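UDP-N-acetylglucosamine 3-dehydrogenase (Acidithiobacillus ferrooxidans, PDB 7BVJ) catalyses the NAD(+)-dependent oxidation of the glucosamine 3-hydroxyl of UDP-N-acetylglucosamine to a ketone, a step in making the diamino sugar found in lipid A of some species. Local coordinates at residues F17-Y22 with A40-E45; H111-I116 with L277-A282; R151-D156 with A186-K191; A175-V180 with L297-Q302. All coordinates share one frame; numbering follows the deposited sequence.

Interaction 1: residues F17-Y22 with A40-E45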
loop_
_atom_site.group_PDB
_atom_site.type_symbol
_atom_site.label_atom_id
_atom_site.label_comp_id
_atom_site.label_asym_id
_atom_site.label_seq_id
_atom_site.Cartn_x
_atom_site.Cartn_y
_atom_site.Cartn_z
ATOM N N PHE A 17 7.928 9.646 9.178
ATOM C CA PHE A 17 8.623 9.485 7.899
ATOM C C PHE A 17 7.941 10.286 6.795
ATOM O O PHE A 17 8.615 10.922 5.972
ATOM C CB PHE A 17 8.697 8.001 7.510
ATOM C CG PHE A 17 9.543 7.172 8.435
ATOM C CD1 PHE A 17 9.003 6.102 9.115
ATOM C CD2 PHE A 17 10.875 7.480 8.643
ATOM C CE1 PHE A 17 9.779 5.345 9.983
ATOM C CE2 PHE A 17 11.656 6.728 9.508
ATOM C CZ PHE A 17 11.106 5.663 10.182
ATOM N N HIS A 18 6.604 10.250 6.754
ATOM C CA HIS A 18 5.885 11.119 5.822
ATOM C C HIS A 18 6.325 12.568 5.989
ATOM O O HIS A 18 6.574 13.282 5.002
ATOM C CB HIS A 18 4.381 11.038 6.038
ATOM C CG HIS A 18 3.714 9.876 5.380
ATOM N ND1 HIS A 18 2.787 10.028 4.374
ATOM C CD2 HIS A 18 3.764 8.552 5.647
ATOM C CE1 HIS A 18 2.311 8.848 4.034
ATOM N NE2 HIS A 18 2.893 7.935 4.788
ATOM N N ALA A 19 6.401 13.020 7.246
ATOM C CA ALA A 19 6.757 14.409 7.530
ATOM C C ALA A 19 8.176 14.734 7.064
ATOM O O ALA A 19 8.425 15.818 6.510
ATOM C CB ALA A 19 6.598 14.697 9.027
ATOM N N GLN A 20 9.118 13.806 7.278
ATOM C CA GLN A 20 10.486 14.012 6.795
ATOM C C GLN A 20 10.506 14.204 5.283
ATOM O O GLN A 20 11.186 15.107 4.769
ATOM C CB GLN A 20 11.389 12.836 7.185
ATOM C CG GLN A 20 11.560 12.616 8.689
ATOM C CD GLN A 20 12.464 11.440 9.036
ATOM O OE1 GLN A 20 12.802 10.617 8.176
ATOM N NE2 GLN A 20 12.865 11.357 10.300
ATOM N N LYS A 21 9.754 13.369 4.554
ATOM C CA LYS A 21 9.731 13.498 3.092
ATOM C C LYS A 21 9.173 14.854 2.673
ATOM O O LYS A 21 9.760 15.558 1.829
ATOM C CB LYS A 21 8.906 12.366 2.455
ATOM C CG LYS A 21 9.318 10.953 2.826
ATOM C CD LYS A 21 10.812 10.853 3.108
ATOM C CE LYS A 21 11.352 9.484 2.774
ATOM N NZ LYS A 21 11.484 8.629 3.974
ATOM N N TYR A 22 8.026 15.236 3.245
ATOM C CA TYR A 22 7.426 16.508 2.857
ATOM C C TYR A 22 8.373 17.663 3.137
ATOM O O TYR A 22 8.457 18.610 2.345
ATOM C CB TYR A 22 6.106 16.735 3.580
ATOM C CG TYR A 22 4.902 15.985 3.028
ATOM C CD1 TYR A 22 4.345 16.321 1.799
ATOM C CD2 TYR A 22 4.289 14.990 3.774
ATOM C CE1 TYR A 22 3.226 15.665 1.318
ATOM C CE2 TYR A 22 3.180 14.319 3.296
ATOM C CZ TYR A 22 2.651 14.662 2.070
ATOM O OH TYR A 22 1.550 13.992 1.592
ATOM N N ALA A 40 5.051 17.779 19.083
ATOM C CA ALA A 40 6.070 18.760 19.440
ATOM C C ALA A 40 7.469 18.241 19.133
ATOM O O ALA A 40 8.304 18.978 18.596
ATOM C CB ALA A 40 5.943 19.147 20.914
ATOM N N GLU A 41 7.746 16.971 19.438
ATOM C CA GLU A 41 9.083 16.471 19.116
ATOM C C GLU A 41 9.285 16.352 17.603
ATOM O O GLU A 41 10.379 16.636 17.095
ATOM C CB GLU A 41 9.351 15.139 19.807
ATOM C CG GLU A 41 8.573 13.974 19.249
ATOM C CD GLU A 41 8.537 12.777 20.180
ATOM O OE1 GLU A 41 9.088 12.859 21.302
ATOM O OE2 GLU A 41 7.932 11.755 19.790
ATOM N N VAL A 42 8.247 15.943 16.863
ATOM C CA VAL A 42 8.385 15.850 15.409
ATOM C C VAL A 42 8.655 17.231 14.817
ATOM O O VAL A 42 9.547 17.402 13.971
ATOM C CB VAL A 42 7.138 15.190 14.786
ATOM C CG1 VAL A 42 7.204 15.235 13.284
ATOM C CG2 VAL A 42 7.016 13.736 15.245
ATOM N N ALA A 43 7.910 18.238 15.275
ATOM C CA ALA A 43 8.121 19.601 14.799
ATOM C C ALA A 43 9.515 20.106 15.162
ATOM O O ALA A 43 10.187 20.724 14.334
ATOM C CB ALA A 43 7.047 20.519 15.363
ATOM N N ALA A 44 9.973 19.849 16.390
ATOM C CA ALA A 44 11.325 20.247 16.778
ATOM C C ALA A 44 12.369 19.610 15.873
ATOM O O ALA A 44 13.350 20.251 15.490
ATOM C CB ALA A 44 11.579 19.857 18.234
ATOM N N GLU A 45 12.174 18.346 15.520
ATOM C CA GLU A 45 13.175 17.651 14.727
ATOM C C GLU A 45 13.171 18.140 13.280
ATOM O O GLU A 45 14.232 18.242 12.648
ATOM C CB GLU A 45 12.927 16.150 14.835
ATOM C CG GLU A 45 13.617 15.272 13.807
ATOM C CD GLU A 45 12.982 13.893 13.747
ATOM O OE1 GLU A 45 12.722 13.324 14.822
ATOM O OE2 GLU A 45 12.727 13.390 12.630
#

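Interaction 2: residues H111-I116 with L277-A282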
loop_
_atom_site.group_PDB
_atom_site.type_symbol
_atom_site.label_atom_id
_atom_site.label_comp_id
_atom_site.label_asym_id
_atom_site.label_seq_id
_atom_site.Cartn_x
_atom_site.Cartn_y
_atom_site.Cartn_z
ATOM N N HIS A 111 -13.206 18.405 -6.325
ATOM C CA HIS A 111 -12.113 18.389 -7.292
ATOM C C HIS A 111 -10.764 18.316 -6.573
ATOM O O HIS A 111 -9.842 19.087 -6.839
ATOM C CB HIS A 111 -12.183 19.599 -8.232
ATOM C CG HIS A 111 -13.453 19.677 -9.027
ATOM N ND1 HIS A 111 -14.325 20.741 -8.937
ATOM C CD2 HIS A 111 -13.996 18.822 -9.929
ATOM C CE1 HIS A 111 -15.351 20.539 -9.747
ATOM N NE2 HIS A 111 -15.177 19.380 -10.359
ATOM N N LEU A 112 -10.655 17.355 -5.656
ATOM C CA LEU A 112 -9.458 17.119 -4.864
ATOM C C LEU A 112 -8.783 15.828 -5.309
ATOM O O LEU A 112 -9.441 14.896 -5.781
ATOM C CB LEU A 112 -9.798 17.028 -3.369
ATOM C CG LEU A 112 -10.343 18.300 -2.705
ATOM C CD1 LEU A 112 -10.676 18.053 -1.216
ATOM C CD2 LEU A 112 -9.357 19.452 -2.896
ATOM N N VAL A 113 -7.459 15.781 -5.160
ATOM C CA VAL A 113 -6.721 14.543 -5.402
ATOM C C VAL A 113 -6.826 13.678 -4.158
ATOM O O VAL A 113 -6.566 14.135 -3.036
ATOM C CB VAL A 113 -5.249 14.826 -5.757
ATOM C CG1 VAL A 113 -4.435 13.546 -5.691
ATOM C CG2 VAL A 113 -5.145 15.445 -7.148
ATOM N N LEU A 114 -7.217 12.431 -4.353
ATOM C CA LEU A 114 -7.351 11.456 -3.286
ATOM C C LEU A 114 -6.419 10.304 -3.627
ATOM O O LEU A 114 -6.612 9.622 -4.638
ATOM C CB LEU A 114 -8.806 11.008 -3.165
ATOM C CG LEU A 114 -9.238 9.846 -2.283
ATOM C CD1 LEU A 114 -8.743 10.016 -0.843
ATOM C CD2 LEU A 114 -10.751 9.765 -2.335
ATOM N N ALA A 115 -5.387 10.119 -2.812
ATOM C CA ALA A 115 -4.422 9.053 -3.002
ATOM C C ALA A 115 -4.384 8.186 -1.752
ATOM O O ALA A 115 -4.536 8.684 -0.628
ATOM C CB ALA A 115 -3.030 9.605 -3.327
ATOM N N ILE A 116 -4.214 6.884 -1.956
ATOM C CA ILE A 116 -4.066 5.922 -0.874
ATOM C C ILE A 116 -2.619 5.449 -0.877
ATOM O O ILE A 116 -2.042 5.207 -1.943
ATOM C CB ILE A 116 -5.042 4.734 -1.023
ATOM C CG1 ILE A 116 -6.451 5.223 -1.360
ATOM C CG2 ILE A 116 -5.097 3.913 0.262
ATOM C CD1 ILE A 116 -7.003 6.268 -0.388
ATOM N N LEU A 277 2.055 14.837 -4.931
ATOM C CA LEU A 277 2.133 16.289 -5.108
ATOM C C LEU A 277 2.169 16.678 -6.596
ATOM O O LEU A 277 1.594 17.701 -6.999
ATOM C CB LEU A 277 3.350 16.838 -4.360
ATOM C CG LEU A 277 3.375 16.666 -2.833
ATOM C CD1 LEU A 277 4.630 17.301 -2.219
ATOM C CD2 LEU A 277 2.115 17.242 -2.211
ATOM N N ASN A 278 2.819 15.865 -7.427
ATOM C CA ASN A 278 2.786 16.114 -8.866
ATOM C C ASN A 278 1.380 15.954 -9.406
ATOM O O ASN A 278 0.967 16.703 -10.290
ATOM C CB ASN A 278 3.750 15.185 -9.597
ATOM C CG ASN A 278 5.186 15.527 -9.322
ATOM O OD1 ASN A 278 5.512 16.679 -9.033
ATOM N ND2 ASN A 278 6.057 14.536 -9.394
ATOM N N ALA A 279 0.622 14.997 -8.875
ATOM C CA ALA A 279 -0.749 14.833 -9.341
ATOM C C ALA A 279 -1.567 16.077 -9.047
ATOM O O ALA A 279 -2.368 16.520 -9.881
ATOM C CB ALA A 279 -1.382 13.610 -8.688
ATOM N N ILE A 280 -1.385 16.652 -7.856
ATOM C CA ILE A 280 -2.096 17.896 -7.551
ATOM C C ILE A 280 -1.687 18.987 -8.530
ATOM O O ILE A 280 -2.538 19.660 -9.127
ATOM C CB ILE A 280 -1.845 18.346 -6.100
ATOM C CG1 ILE A 280 -2.499 17.387 -5.111
ATOM C CG2 ILE A 280 -2.355 19.782 -5.908
ATOM C CD1 ILE A 280 -1.857 17.392 -3.709
ATOM N N ALA A 281 -0.369 19.149 -8.729
ATOM C CA ALA A 281 0.170 20.316 -9.433
ATOM C C ALA A 281 0.051 20.237 -10.957
ATOM O O ALA A 281 -0.008 21.277 -11.617
ATOM C CB ALA A 281 1.639 20.520 -9.039
ATOM N N ALA A 282 0.010 19.040 -11.538
ATOM C CA ALA A 282 -0.126 18.884 -12.978
ATOM C C ALA A 282 -1.497 18.383 -13.414
ATOM O O ALA A 282 -1.753 18.315 -14.616
ATOM C CB ALA A 282 0.945 17.919 -13.514
#

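Interaction 3: residues R151-D156 with A186-K191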
loop_
_atom_site.group_PDB
_atom_site.type_symbol
_atom_site.label_atom_id
_atom_site.label_comp_id
_atom_site.label_asym_id
_atom_site.label_seq_id
_atom_site.Cartn_x
_atom_site.Cartn_y
_atom_site.Cartn_z
ATOM N N ARG A 151 4.588 -5.499 18.911
ATOM C CA ARG A 151 3.391 -4.852 18.393
ATOM C C ARG A 151 2.579 -5.738 17.449
ATOM O O ARG A 151 1.524 -5.301 16.976
ATOM C CB ARG A 151 3.778 -3.555 17.671
ATOM C CG ARG A 151 4.293 -2.443 18.579
ATOM C CD ARG A 151 5.775 -2.616 18.950
ATOM N NE ARG A 151 6.291 -1.462 19.694
ATOM C CZ ARG A 151 7.505 -1.388 20.232
ATOM N NH1 ARG A 151 8.350 -2.403 20.122
ATOM N NH2 ARG A 151 7.874 -0.295 20.885
ATOM N N SER A 152 3.029 -6.969 17.176
ATOM C CA SER A 152 2.427 -7.755 16.101
ATOM C C SER A 152 0.959 -8.074 16.355
ATOM O O SER A 152 0.218 -8.340 15.402
ATOM C CB SER A 152 3.206 -9.049 15.897
ATOM O OG SER A 152 4.442 -8.810 15.252
ATOM N N LEU A 153 0.518 -8.045 17.609
ATOM C CA LEU A 153 -0.880 -8.325 17.899
ATOM C C LEU A 153 -1.812 -7.304 17.271
ATOM O O LEU A 153 -2.999 -7.584 17.106
ATOM C CB LEU A 153 -1.097 -8.390 19.414
ATOM C CG LEU A 153 -0.596 -9.698 20.037
ATOM C CD1 LEU A 153 -1.170 -9.920 21.447
ATOM C CD2 LEU A 153 -0.909 -10.876 19.125
ATOM N N ASP A 154 -1.307 -6.130 16.910
ATOM C CA ASP A 154 -2.106 -5.135 16.215
ATOM C C ASP A 154 -1.853 -5.134 14.709
ATOM O O ASP A 154 -2.212 -4.168 14.031
ATOM C CB ASP A 154 -1.842 -3.752 16.809
ATOM C CG ASP A 154 -2.216 -3.678 18.278
ATOM O OD1 ASP A 154 -1.312 -3.500 19.125
ATOM O OD2 ASP A 154 -3.417 -3.821 18.588
ATOM N N ILE A 155 -1.239 -6.189 14.178
ATOM C CA ILE A 155 -1.020 -6.344 12.742
ATOM C C ILE A 155 -2.139 -7.223 12.206
ATOM O O ILE A 155 -2.177 -8.430 12.494
ATOM C CB ILE A 155 0.345 -6.968 12.428
ATOM C CG1 ILE A 155 1.486 -6.027 12.782
ATOM C CG2 ILE A 155 0.419 -7.362 10.963
ATOM C CD1 ILE A 155 2.841 -6.679 12.691
ATOM N N ASP A 156 -3.047 -6.633 11.425
ATOM C CA ASP A 156 -4.105 -7.408 10.782
ATOM C C ASP A 156 -3.494 -8.129 9.585
ATOM O O ASP A 156 -3.084 -7.497 8.608
ATOM C CB ASP A 156 -5.269 -6.507 10.374
ATOM C CG ASP A 156 -6.480 -7.283 9.872
ATOM O OD1 ASP A 156 -6.340 -8.159 8.973
ATOM O OD2 ASP A 156 -7.591 -6.995 10.368
ATOM N N ALA A 186 -4.789 -19.509 13.640
ATOM C CA ALA A 186 -4.757 -18.640 14.819
ATOM C C ALA A 186 -4.029 -19.377 15.940
ATOM O O ALA A 186 -4.584 -20.285 16.557
ATOM C CB ALA A 186 -6.174 -18.251 15.236
ATOM N N ALA A 187 -2.788 -18.983 16.211
ATOM C CA ALA A 187 -2.005 -19.582 17.289
ATOM C C ALA A 187 -2.030 -18.767 18.582
ATOM O O ALA A 187 -2.217 -19.330 19.665
ATOM C CB ALA A 187 -0.552 -19.774 16.838
ATOM N N VAL A 188 -1.820 -17.453 18.499
ATOM C CA VAL A 188 -1.683 -16.643 19.710
ATOM C C VAL A 188 -3.050 -16.319 20.290
ATOM O O VAL A 188 -3.281 -16.456 21.500
ATOM C CB VAL A 188 -0.886 -15.362 19.398
ATOM C CG1 VAL A 188 -0.781 -14.480 20.638
ATOM C CG2 VAL A 188 0.498 -15.709 18.838
ATOM N N THR A 189 -3.979 -15.913 19.425
ATOM C CA THR A 189 -5.316 -15.485 19.803
ATOM C C THR A 189 -6.344 -16.186 18.931
ATOM O O THR A 189 -6.021 -17.165 18.255
ATOM C CB THR A 189 -5.467 -13.962 19.674
ATOM O OG1 THR A 189 -5.349 -13.586 18.298
ATOM C CG2 THR A 189 -4.400 -13.244 20.481
ATOM N N ASP A 190 -7.589 -15.709 18.963
ATOM C CA ASP A 190 -8.616 -16.101 18.005
ATOM C C ASP A 190 -8.443 -15.448 16.634
ATOM O O ASP A 190 -9.111 -15.870 15.680
ATOM C CB ASP A 190 -9.991 -15.733 18.560
ATOM C CG ASP A 190 -10.082 -14.260 18.975
ATOM O OD1 ASP A 190 -9.087 -13.697 19.507
ATOM O OD2 ASP A 190 -11.161 -13.662 18.755
ATOM N N LYS A 191 -7.608 -14.409 16.530
ATOM C CA LYS A 191 -7.341 -13.732 15.265
ATOM C C LYS A 191 -6.276 -14.489 14.494
ATOM O O LYS A 191 -5.322 -15.008 15.080
ATOM C CB LYS A 191 -6.843 -12.305 15.497
ATOM C CG LYS A 191 -7.845 -11.396 16.157
ATOM C CD LYS A 191 -9.080 -11.265 15.305
ATOM C CE LYS A 191 -10.085 -10.335 15.946
ATOM N NZ LYS A 191 -11.459 -10.584 15.414
#

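Interaction 4: residues A175-V180 with L297-Q302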
loop_
_atom_site.group_PDB
_atom_site.type_symbol
_atom_site.label_atom_id
_atom_site.label_comp_id
_atom_site.label_asym_id
_atom_site.label_seq_id
_atom_site.Cartn_x
_atom_site.Cartn_y
_atom_site.Cartn_z
ATOM N N ALA A 175 -8.181 -6.888 -13.508
ATOM C CA ALA A 175 -9.386 -7.699 -13.455
ATOM C C ALA A 175 -10.044 -7.580 -12.083
ATOM O O ALA A 175 -9.500 -6.972 -11.154
ATOM C CB ALA A 175 -9.051 -9.157 -13.790
ATOM N N GLU A 176 -11.246 -8.154 -11.969
ATOM C CA GLU A 176 -12.035 -8.150 -10.748
ATOM C C GLU A 176 -12.220 -9.566 -10.209
ATOM O O GLU A 176 -12.386 -10.509 -10.991
ATOM C CB GLU A 176 -13.419 -7.520 -10.979
ATOM C CG GLU A 176 -13.395 -6.019 -11.199
ATOM C CD GLU A 176 -13.127 -5.655 -12.656
ATOM O OE1 GLU A 176 -13.594 -6.387 -13.560
ATOM O OE2 GLU A 176 -12.434 -4.644 -12.898
ATOM N N PRO A 177 -12.238 -9.742 -8.882
ATOM C CA PRO A 177 -12.393 -11.091 -8.316
ATOM C C PRO A 177 -13.775 -11.668 -8.593
ATOM O O PRO A 177 -14.793 -10.974 -8.482
ATOM C CB PRO A 177 -12.181 -10.877 -6.809
ATOM C CG PRO A 177 -11.633 -9.516 -6.661
ATOM C CD PRO A 177 -12.140 -8.719 -7.830
ATOM N N VAL A 178 -13.784 -12.951 -8.963
ATOM C CA VAL A 178 -15.006 -13.729 -9.099
ATOM C C VAL A 178 -15.182 -14.705 -7.952
ATOM O O VAL A 178 -16.322 -15.069 -7.641
ATOM C CB VAL A 178 -15.053 -14.501 -10.435
ATOM C CG1 VAL A 178 -16.495 -14.854 -10.800
ATOM C CG2 VAL A 178 -14.439 -13.736 -11.510
ATOM N N ASP A 179 -14.088 -15.201 -7.373
ATOM C CA ASP A 179 -14.168 -16.191 -6.309
ATOM C C ASP A 179 -13.010 -15.947 -5.367
ATOM O O ASP A 179 -11.882 -15.720 -5.810
ATOM C CB ASP A 179 -14.118 -17.626 -6.845
ATOM C CG ASP A 179 -14.211 -18.680 -5.735
ATOM O OD1 ASP A 179 -13.168 -19.059 -5.137
ATOM O OD2 ASP A 179 -15.336 -19.147 -5.466
ATOM N N VAL A 180 -13.293 -15.989 -4.071
ATOM C CA VAL A 180 -12.264 -15.883 -3.048
ATOM C C VAL A 180 -12.458 -17.027 -2.065
ATOM O O VAL A 180 -13.552 -17.204 -1.517
ATOM C CB VAL A 180 -12.296 -14.528 -2.324
ATOM C CG1 VAL A 180 -13.680 -14.206 -1.870
ATOM C CG2 VAL A 180 -11.369 -14.551 -1.132
ATOM N N LEU A 297 -9.630 -2.708 -1.023
ATOM C CA LEU A 297 -10.276 -2.809 0.286
ATOM C C LEU A 297 -11.425 -3.812 0.268
ATOM O O LEU A 297 -11.570 -4.612 1.200
ATOM C CB LEU A 297 -10.784 -1.437 0.739
ATOM C CG LEU A 297 -11.599 -1.450 2.040
ATOM C CD1 LEU A 297 -10.713 -1.700 3.253
ATOM C CD2 LEU A 297 -12.399 -0.173 2.225
ATOM N N ALA A 298 -12.258 -3.768 -0.777
ATOM C CA ALA A 298 -13.352 -4.730 -0.919
ATOM C C ALA A 298 -12.823 -6.155 -1.073
ATOM O O ALA A 298 -13.343 -7.093 -0.450
ATOM C CB ALA A 298 -14.234 -4.354 -2.117
ATOM N N ALA A 299 -11.776 -6.335 -1.882
ATOM C CA ALA A 299 -11.162 -7.660 -1.974
ATOM C C ALA A 299 -10.630 -8.136 -0.621
ATOM O O ALA A 299 -10.780 -9.311 -0.247
ATOM C CB ALA A 299 -10.040 -7.641 -3.013
ATOM N N ALA A 300 -9.967 -7.247 0.113
ATOM C CA ALA A 300 -9.360 -7.661 1.365
ATOM C C ALA A 300 -10.434 -8.028 2.370
ATOM O O ALA A 300 -10.277 -8.989 3.123
ATOM C CB ALA A 300 -8.455 -6.567 1.912
ATOM N N LEU A 301 -11.543 -7.292 2.375
ATOM C CA LEU A 301 -12.642 -7.653 3.261
ATOM C C LEU A 301 -13.228 -9.012 2.878
ATOM O O LEU A 301 -13.559 -9.820 3.752
ATOM C CB LEU A 301 -13.696 -6.543 3.255
ATOM C CG LEU A 301 -13.251 -5.213 3.893
ATOM C CD1 LEU A 301 -14.246 -4.111 3.557
ATOM C CD2 LEU A 301 -13.115 -5.332 5.410
ATOM N N GLN A 302 -13.335 -9.302 1.580
ATOM C CA GLN A 302 -13.761 -10.650 1.180
ATOM C C GLN A 302 -12.821 -11.716 1.736
ATOM O O GLN A 302 -13.263 -12.725 2.315
ATOM C CB GLN A 302 -13.843 -10.745 -0.334
ATOM C CG GLN A 302 -15.256 -10.577 -0.871
ATOM C CD GLN A 302 -15.414 -11.174 -2.266
ATOM O OE1 GLN A 302 -16.022 -12.236 -2.429
ATOM N NE2 GLN A 302 -14.857 -10.496 -3.278
#

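Interaction 1: residues F17-Y22 with A40-E45
Ala19 and Gln20 of helix 13-25 face Val42 and Glu45 of helix 36-46, the first two helices of the Rossmann fold that binds NAD. Each helix is the link of a beta-alpha-beta crossover (strands 5-9 and 27-32; strands 27-32 and 49-50), and the helices stand well apart: the nearest CA atoms, of Ala19 and Val42, are 8.2 Å from each other. Ala19 comes first along helix 13-25. Its CB is directed toward helix 36-46 and lies 4.3 Å from CG1 of Val42, a loose apolar touch close to the sheet. The Ala19 methyl also rests on Val8 of strand 5-9, while Val42 leans on Val11 of the NAD pocket. Gln20, one residue on, reaches over the outer side of this apolar pair. With CG opposite the carbonyl carbon (chi1 -62°) and the chain extended beyond it, the amide arrives at Glu45, itself stretched out from the other helix. Gln20 NE2 donates to Glu45 OE2 over 3.1 Å, with an N-H...O angle of 157°, meeting the oxygen almost end-on along its C-O bond. Arg16, one turn back, forms a salt bridge through NE with the same OE2. With an alanine at Gln20 the amide donor would be gone, and the Glu45 carboxylate, still paired with Arg16, would probably be freer to turn. Amide and carboxylate planes stand 60° apart.

Interaction 2: residues H111-I116 with L277-A282
Val113 and Ile280 bring their CA atoms within 6.1 Å where the loop leading into strand 114-117 passes the last turns of helix 268-282. The preceding helix 97-110 ends in a Schellman motif at His111, whose positive phi turns the chain out of the helix and towards the strand. No hydrogen bond spans the two segments; the contact is a small apolar one centred on Val113, whose CB is directed at the helix. CG1 of Val113 lies anti to the backbone N (chi1 167°), which sets CG1 against the Ala279 methyl and CG2 over the backbone from Ala279 O to Ile280 CA. CG1 rests 4.3 Å from CB of Ala279. CG2 is 3.9 Å from CA of Ile280 and 4.0 Å from the carbonyl O of Ala279. The tightest approach is between the branch point of the valine and the CG1 methylene of the isoleucine, Val113 CB to Ile280 CG1, at 3.8 Å. The two side chains meet at a slant, so that the methylene of Ile280 lies against both CB and CG2 of Val113. The valine's polar backbone is engaged too, its N hydrogen-bonded to ND1 of His86. Strand 114-117 forms one edge of the parallel Rossmann sheet, next to strand 86-90. Ile280 spreads further across that sheet, touching His86 of strand 86-90 and Ala63 of strand 63-66, whereas Leu112 and Leu114, on either side of Val113 in sequence, pack on Met81 of helix 73-82.

Interaction 3: residues R151-D156 with A186-K191
Leu153 holds its CG opposite the carbonyl carbon (chi1 -76°) and Val188 its CG1 opposite the backbone N (chi1 178°), and these two choices carry a methyl from each residue to the other. CD2 of Leu153 comes 3.9 Å from CG1 of Val188, branch end to branch end, with the two side chains set obliquely. The same CD2 passes CG2 of Thr189 at 4.4 Å, so one leucine methyl serves both neighbours. The backbones stay well separated, 8.6 Å between CA of Leu153 and CA of Val188. Leu153 projects from a short 3-10 segment, steadied by the bonds from Asp154 N to Arg151 O (3.0 Å) and from Ile155 N to Ser152 O (2.9 Å). In the fold this is the meeting of two loops of the C-terminal domain: residues 151-156 lead from strand 139-147 into helix 157-173, and residues 186-191 belong to the hairpin connection between the antiparallel strands 177-185 and 194-201. That connection is braced from within. Thr189 OG1 accepts from Lys191 N over 3.0 Å at 148°, an ST turn that leaves the CG2 methyl of the threonine to meet Leu153, and OD2 of Asp193 receives the backbone N of both Ala187 and Val188. Leu153, Val188 and Thr189 all touch crystal neighbours as well, so packing in the lattice may influence this surface contact. Arg213 of strand 206-215 links the loops, lying against Thr189 and Lys191 while its NH1 bonds to Ile155 O. Asp156, at the N-cap of helix 157-173, bonds through OD1 to Met159 N and forms a salt bridge through OD2 with Arg304.

Interaction 4: residues A175-V180 with L297-Q302
A methyl of Val180 is pressed against the side-chain amide of Gln302: CG1 of Val180 lies only 3.1 Å from OE1 of Gln302, a short carbon-oxygen approach that is no hydrogen bond and is doubtful in detail, since Gln302 is exposed and touches a crystal neighbour. CG1 is displaced towards the oxygen end of the amide and is 3.5 Å from CD of Gln302. The valine contributes to the crowding, since CG1 stands between the backbone N and the carbonyl carbon (chi1 50°). The glutamine has an unusual first torsion of -99°, and its stem runs alongside the same methyl, with CB of Gln302 3.8 Å from CG1 of Val180. One turn earlier on the helix, CB of Ala299 meets CG of Pro177 at 4.4 Å, while CB of Pro177 faces NE2 of Gln302 at 4.4 Å. That Pro177 and Val180 both turn towards the helix is consistent with a classic beta bulge, in which Val178 and Asp179 both face Thr200 and point away from the helix. The strand concerned, 177-185, is at one edge of the large mixed sheet of the C-terminal domain. Helix 290-312 packs against its face: Ala299 and Pro177 share Met199 of strand 194-201, Pro177 also reaches Leu170 of helix 157-173, and Ala298 and Leu301 touch Thr97 of helix 97-110, from the Rossmann domain.

From the N terminus, interaction 1 closes first, joining two helices of the Rossmann domain over a span of 17 residues that includes strand 27-32. Interaction 2 opens at 111-116 and closes only at 277-282, and the whole 151-156 with 186-191 loop of interaction 3 falls within that span. Interaction 4 opens at 175-180, before interaction 3 closes, and closes at 297-302, after interaction 2, so it crosses both. Interaction 2 thus brings the chain back from the C-terminal sheet to the Rossmann sheet, while interactions 3 and 4 bind parts of the C-terminal domain. Interactions 1 and 2 touch directly, Tyr22 CE1 lying 4.0 Å from Leu277 CD2; interactions 3 and 4 have nearest atoms about 7 Å apart.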